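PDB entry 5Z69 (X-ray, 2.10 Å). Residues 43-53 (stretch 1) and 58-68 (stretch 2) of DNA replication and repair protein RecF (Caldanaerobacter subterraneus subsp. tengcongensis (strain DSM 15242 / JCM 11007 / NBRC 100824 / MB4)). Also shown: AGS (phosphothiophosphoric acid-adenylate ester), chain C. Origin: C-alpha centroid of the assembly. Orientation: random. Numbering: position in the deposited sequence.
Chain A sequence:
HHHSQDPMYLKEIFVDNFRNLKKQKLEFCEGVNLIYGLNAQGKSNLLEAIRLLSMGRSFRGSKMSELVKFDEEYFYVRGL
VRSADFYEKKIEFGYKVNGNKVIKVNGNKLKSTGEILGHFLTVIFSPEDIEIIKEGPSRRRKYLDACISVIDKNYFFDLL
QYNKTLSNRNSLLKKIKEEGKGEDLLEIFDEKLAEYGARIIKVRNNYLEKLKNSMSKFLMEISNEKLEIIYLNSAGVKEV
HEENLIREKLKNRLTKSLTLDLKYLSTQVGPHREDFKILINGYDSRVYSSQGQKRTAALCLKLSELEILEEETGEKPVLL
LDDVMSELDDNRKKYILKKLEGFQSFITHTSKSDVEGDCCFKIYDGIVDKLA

Stretch 1, residues 43-53: KSNLLEAIRLL
Stretch 2, residues 58-68: SFRGSKMSELV

How do the two backbones run past each other? Residues 43-53 form a helix, phi/psi near -65/-40, that continues later in the chain, with regular bonds such as Glu48 N to Ser44 O at 2.8 Å. The second stretch is mostly loop. It opens with a type I beta turn from Ser58 to Gly61, closed by Gly61 N to Ser58 O at 3.1 Å. Gly61 sits at 84/11, where a side chain would jam against the carbonyl of the preceding residue. Ser62 and Lys63 are extended (psi 148), and residues 64-67 have helical phi/psi without the regular bonds. Two pairs set the register: Glu48 CA to Ser58 CA at 6.0 Å, Asn45 CA to Leu67 CA at 8.6 Å.

What does Glu48 do at the centre? Its chain is extended (chi1 t, chi2 t, chi3 -127°) and its CB points sideways, so its length is what brings the carboxylate to the turn. Ser58, chi1 t, donates a very short hydrogen bond from OG to Glu48 OE1, 2.4 Å, while Ser58 OG accepts from Arg60 N at 3.1 Å and ties the turn together. Glu48 OE2 forms a salt bridge with Arg60 NH1 at 2.9 Å, its hydrogen bond weak in angle. Charge thus meets charge where Glu48 is buried.

How does Arg60 reach the nucleotide as well? From a CB pointing toward the helix (chi1 m, chi2 142°, chi3 132°, chi4 172°), its guanidinium extends past Glu48 to Asn45, where Arg60 NH1 donates to Asn45 OD1 at 2.9 Å. Asn45, chi1 m and chi2 -16°, has its CB pointing away, but its end comes nearer. Arg60 NH2 lies 2.5 Å from AGS O2A in a weak hydrogen bond, though its position is less sure. The helix start holds the phosphates through Lys43 N to AGS O1B, 2.8 Å, and Asn45 N to AGS O1A, 2.9 Å; at the other end of the ligand, AGS N6 donates to Val68 O at 2.6 Å and Glu66 O at 2.8 Å.

What packs around these polar groups? Phe59 (chi1 p, chi2 92°) points toward the helix and sets its ring edge against the backbone, Phe59 CE2 lying 3.5 Å from Glu48 CA. A water links Glu48 O, at 3.0 Å, to Phe59 N, at 2.9 Å. Leu52 (t, p) and Met64 (m, m, 118°) make an apolar contact, Leu52 CD1 to Met64 CE at 3.9 Å. Together the stretches bury 485 Å².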

# COMPACT_ATOMS: atom_id res chain seq x y z
N LYS A 43 -4.18 17.31 -35.10
CA LYS A 43 -3.92 15.87 -35.08
C LYS A 43 -4.54 15.19 -33.87
O LYS A 43 -5.23 14.19 -33.99
CB LYS A 43 -2.41 15.58 -35.10
CG LYS A 43 -1.68 16.01 -36.35
CD LYS A 43 -0.18 15.76 -36.23
CE LYS A 43 0.46 16.74 -35.25
NZ LYS A 43 1.94 16.76 -35.42
N SER A 44 -4.27 15.72 -32.68
CA SER A 44 -4.74 15.03 -31.49
C SER A 44 -6.24 15.27 -31.30
O SER A 44 -6.95 14.42 -30.76
CB SER A 44 -3.96 15.47 -30.24
OG SER A 44 -4.20 16.84 -30.00
N ASN A 45 -6.71 16.44 -31.75
CA ASN A 45 -8.14 16.70 -31.73
C ASN A 45 -8.92 15.63 -32.54
O ASN A 45 -9.98 15.18 -32.13
CB ASN A 45 -8.44 18.10 -32.28
CG ASN A 45 -7.86 19.21 -31.41
OD1 ASN A 45 -7.48 18.99 -30.27
ND2 ASN A 45 -7.78 20.42 -31.96
N LEU A 46 -8.37 15.20 -33.67
CA LEU A 46 -9.08 14.22 -34.49
C LEU A 46 -9.11 12.86 -33.79
O LEU A 46 -10.14 12.17 -33.80
CB LEU A 46 -8.46 14.13 -35.88
CG LEU A 46 -8.97 12.98 -36.76
CD1 LEU A 46 -10.47 13.09 -37.06
CD2 LEU A 46 -8.18 12.93 -38.05
N LEU A 47 -7.98 12.47 -33.20
CA LEU A 47 -7.94 11.25 -32.39
C LEU A 47 -8.90 11.34 -31.21
O LEU A 47 -9.59 10.36 -30.87
CB LEU A 47 -6.52 10.98 -31.90
CG LEU A 47 -5.73 9.92 -32.68
CD1 LEU A 47 -5.87 10.15 -34.16
CD2 LEU A 47 -4.28 9.91 -32.30
N GLU A 48 -8.97 12.52 -30.61
CA GLU A 48 -9.91 12.74 -29.51
C GLU A 48 -11.35 12.55 -30.00
O GLU A 48 -12.18 12.00 -29.30
CB GLU A 48 -9.71 14.14 -28.92
CG GLU A 48 -10.62 14.48 -27.73
CD GLU A 48 -10.31 15.88 -27.16
OE1 GLU A 48 -10.07 16.01 -25.94
OE2 GLU A 48 -10.31 16.85 -27.94
N ALA A 49 -11.64 13.02 -31.21
CA ALA A 49 -12.97 12.83 -31.78
C ALA A 49 -13.26 11.35 -32.04
O ALA A 49 -14.35 10.86 -31.78
CB ALA A 49 -13.12 13.65 -33.07
N ILE A 50 -12.27 10.63 -32.54
CA ILE A 50 -12.45 9.20 -32.78
C ILE A 50 -12.62 8.43 -31.47
O ILE A 50 -13.52 7.61 -31.35
CB ILE A 50 -11.28 8.62 -33.58
CG1 ILE A 50 -11.25 9.29 -34.94
CG2 ILE A 50 -11.45 7.11 -33.72
CD1 ILE A 50 -9.92 9.18 -35.65
N ARG A 51 -11.77 8.72 -30.48
CA ARG A 51 -11.85 8.04 -29.18
C ARG A 51 -13.14 8.36 -28.42
O ARG A 51 -13.63 7.55 -27.62
CB ARG A 51 -10.63 8.43 -28.34
CG ARG A 51 -10.58 7.83 -26.94
CD ARG A 51 -10.43 6.32 -26.94
NE ARG A 51 -10.16 5.84 -25.59
CZ ARG A 51 -10.23 4.58 -25.18
NH1 ARG A 51 -10.56 3.61 -26.03
NH2 ARG A 51 -9.97 4.28 -23.91
N LEU A 52 -13.71 9.54 -28.68
CA LEU A 52 -15.00 9.92 -28.12
C LEU A 52 -16.12 8.91 -28.43
O LEU A 52 -17.00 8.65 -27.60
CB LEU A 52 -15.39 11.31 -28.64
CG LEU A 52 -16.79 11.84 -28.30
CD1 LEU A 52 -16.76 12.40 -26.86
CD2 LEU A 52 -17.25 12.92 -29.30
N LEU A 53 -16.09 8.38 -29.66
CA LEU A 53 -17.08 7.39 -30.13
C LEU A 53 -16.97 6.08 -29.34
O LEU A 53 -17.94 5.33 -29.27
CB LEU A 53 -16.92 7.11 -31.65
CG LEU A 53 -17.43 8.11 -32.71
CD1 LEU A 53 -16.91 9.38 -32.34
CD2 LEU A 53 -16.87 7.83 -34.07
N SER A 58 -13.40 12.81 -23.44
CA SER A 58 -12.06 13.17 -23.90
C SER A 58 -11.01 12.25 -23.27
O SER A 58 -10.98 12.12 -22.05
CB SER A 58 -11.75 14.62 -23.53
OG SER A 58 -10.39 14.94 -23.78
N PHE A 59 -10.14 11.64 -24.07
CA PHE A 59 -9.05 10.85 -23.50
C PHE A 59 -8.03 11.75 -22.79
O PHE A 59 -7.20 11.26 -22.05
CB PHE A 59 -8.34 10.00 -24.57
CG PHE A 59 -7.44 10.77 -25.50
CD1 PHE A 59 -6.09 10.94 -25.21
CD2 PHE A 59 -7.93 11.31 -26.68
CE1 PHE A 59 -5.26 11.65 -26.07
CE2 PHE A 59 -7.10 12.02 -27.55
CZ PHE A 59 -5.77 12.19 -27.24
N ARG A 60 -8.10 13.05 -23.04
CA ARG A 60 -7.18 13.97 -22.39
C ARG A 60 -7.70 14.42 -21.03
O ARG A 60 -7.01 15.14 -20.31
CB ARG A 60 -6.95 15.19 -23.27
CG ARG A 60 -6.29 14.93 -24.59
CD ARG A 60 -6.93 15.83 -25.61
NE ARG A 60 -5.95 16.51 -26.41
CZ ARG A 60 -6.24 17.25 -27.48
NH1 ARG A 60 -7.50 17.39 -27.87
NH2 ARG A 60 -5.25 17.84 -28.15
N GLY A 61 -8.92 14.01 -20.70
CA GLY A 61 -9.53 14.41 -19.44
C GLY A 61 -10.20 15.77 -19.49
O GLY A 61 -10.60 16.29 -18.45
N SER A 62 -10.36 16.33 -20.69
CA SER A 62 -10.97 17.66 -20.83
C SER A 62 -12.47 17.64 -20.58
O SER A 62 -13.13 16.64 -20.86
CB SER A 62 -10.71 18.22 -22.22
OG SER A 62 -9.35 18.08 -22.57
N LYS A 63 -13.01 18.73 -20.05
CA LYS A 63 -14.46 18.88 -19.93
C LYS A 63 -15.05 18.96 -21.32
O LYS A 63 -14.42 19.49 -22.23
CB LYS A 63 -14.84 20.15 -19.15
CG LYS A 63 -14.05 20.39 -17.87
CD LYS A 63 -14.19 21.85 -17.44
N MET A 64 -16.28 18.45 -21.46
CA MET A 64 -17.06 18.53 -22.70
C MET A 64 -17.08 19.92 -23.32
O MET A 64 -16.87 20.07 -24.51
CB MET A 64 -18.49 18.08 -22.44
CG MET A 64 -18.67 16.60 -22.34
SD MET A 64 -18.68 15.92 -24.01
CE MET A 64 -17.24 14.88 -23.92
N SER A 65 -17.33 20.95 -22.50
CA SER A 65 -17.43 22.31 -23.03
C SER A 65 -16.12 22.77 -23.70
O SER A 65 -16.12 23.67 -24.52
CB SER A 65 -17.82 23.30 -21.90
OG SER A 65 -16.80 23.38 -20.91
N GLU A 66 -15.01 22.13 -23.35
CA GLU A 66 -13.74 22.49 -23.99
C GLU A 66 -13.61 21.94 -25.39
O GLU A 66 -12.78 22.42 -26.16
CB GLU A 66 -12.56 22.00 -23.16
CG GLU A 66 -12.47 22.58 -21.76
CD GLU A 66 -11.27 22.00 -21.02
OE1 GLU A 66 -10.13 22.14 -21.54
OE2 GLU A 66 -11.46 21.36 -19.98
N LEU A 67 -14.41 20.93 -25.74
CA LEU A 67 -14.35 20.36 -27.10
C LEU A 67 -15.18 21.16 -28.10
O LEU A 67 -15.08 20.96 -29.33
CB LEU A 67 -14.83 18.91 -27.11
CG LEU A 67 -14.27 17.95 -26.07
CD1 LEU A 67 -14.45 16.52 -26.53
CD2 LEU A 67 -12.83 18.25 -25.80
N VAL A 68 -16.04 22.04 -27.59
CA VAL A 68 -16.84 22.87 -28.50
C VAL A 68 -15.93 23.91 -29.15
O VAL A 68 -15.16 24.58 -28.46
CB VAL A 68 -18.01 23.60 -27.78
CG1 VAL A 68 -18.81 24.41 -28.81
CG2 VAL A 68 -18.92 22.62 -27.04
PG AGS C . -0.62 16.48 -31.05
S1G AGS C . -0.25 14.87 -32.09
O2G AGS C . 0.68 17.36 -30.98
O3G AGS C . -0.96 16.01 -29.60
PB AGS C . -1.68 18.73 -32.39
O1B AGS C . -2.03 18.69 -33.84
O2B AGS C . -0.24 19.21 -32.17
O3B AGS C . -1.83 17.29 -31.68
PA AGS C . -4.14 19.60 -31.33
O1A AGS C . -4.72 18.53 -32.26
O2A AGS C . -4.22 19.38 -29.85
O3A AGS C . -2.60 19.83 -31.70
O5' AGS C . -4.76 20.99 -31.67
C5' AGS C . -5.18 21.82 -30.63
C4' AGS C . -5.29 23.18 -31.26
O4' AGS C . -6.69 23.53 -31.37
C3' AGS C . -4.62 24.29 -30.46
O3' AGS C . -4.07 25.27 -31.33
C2' AGS C . -5.76 24.79 -29.57
O2' AGS C . -5.62 26.16 -29.22
C1' AGS C . -6.98 24.60 -30.49
N9 AGS C . -8.21 24.29 -29.77
C8 AGS C . -8.36 23.51 -28.65
N7 AGS C . -9.59 23.44 -28.21
C5 AGS C . -10.30 24.22 -29.10
C6 AGS C . -11.67 24.57 -29.18
N6 AGS C . -12.59 24.12 -28.33
N1 AGS C . -12.05 25.39 -30.18
C2 AGS C . -11.13 25.84 -31.04
N3 AGS C . -9.82 25.59 -31.06
C4 AGS C . -9.47 24.77 -30.06
O HOH W 1 -11.60 11.11 -26.53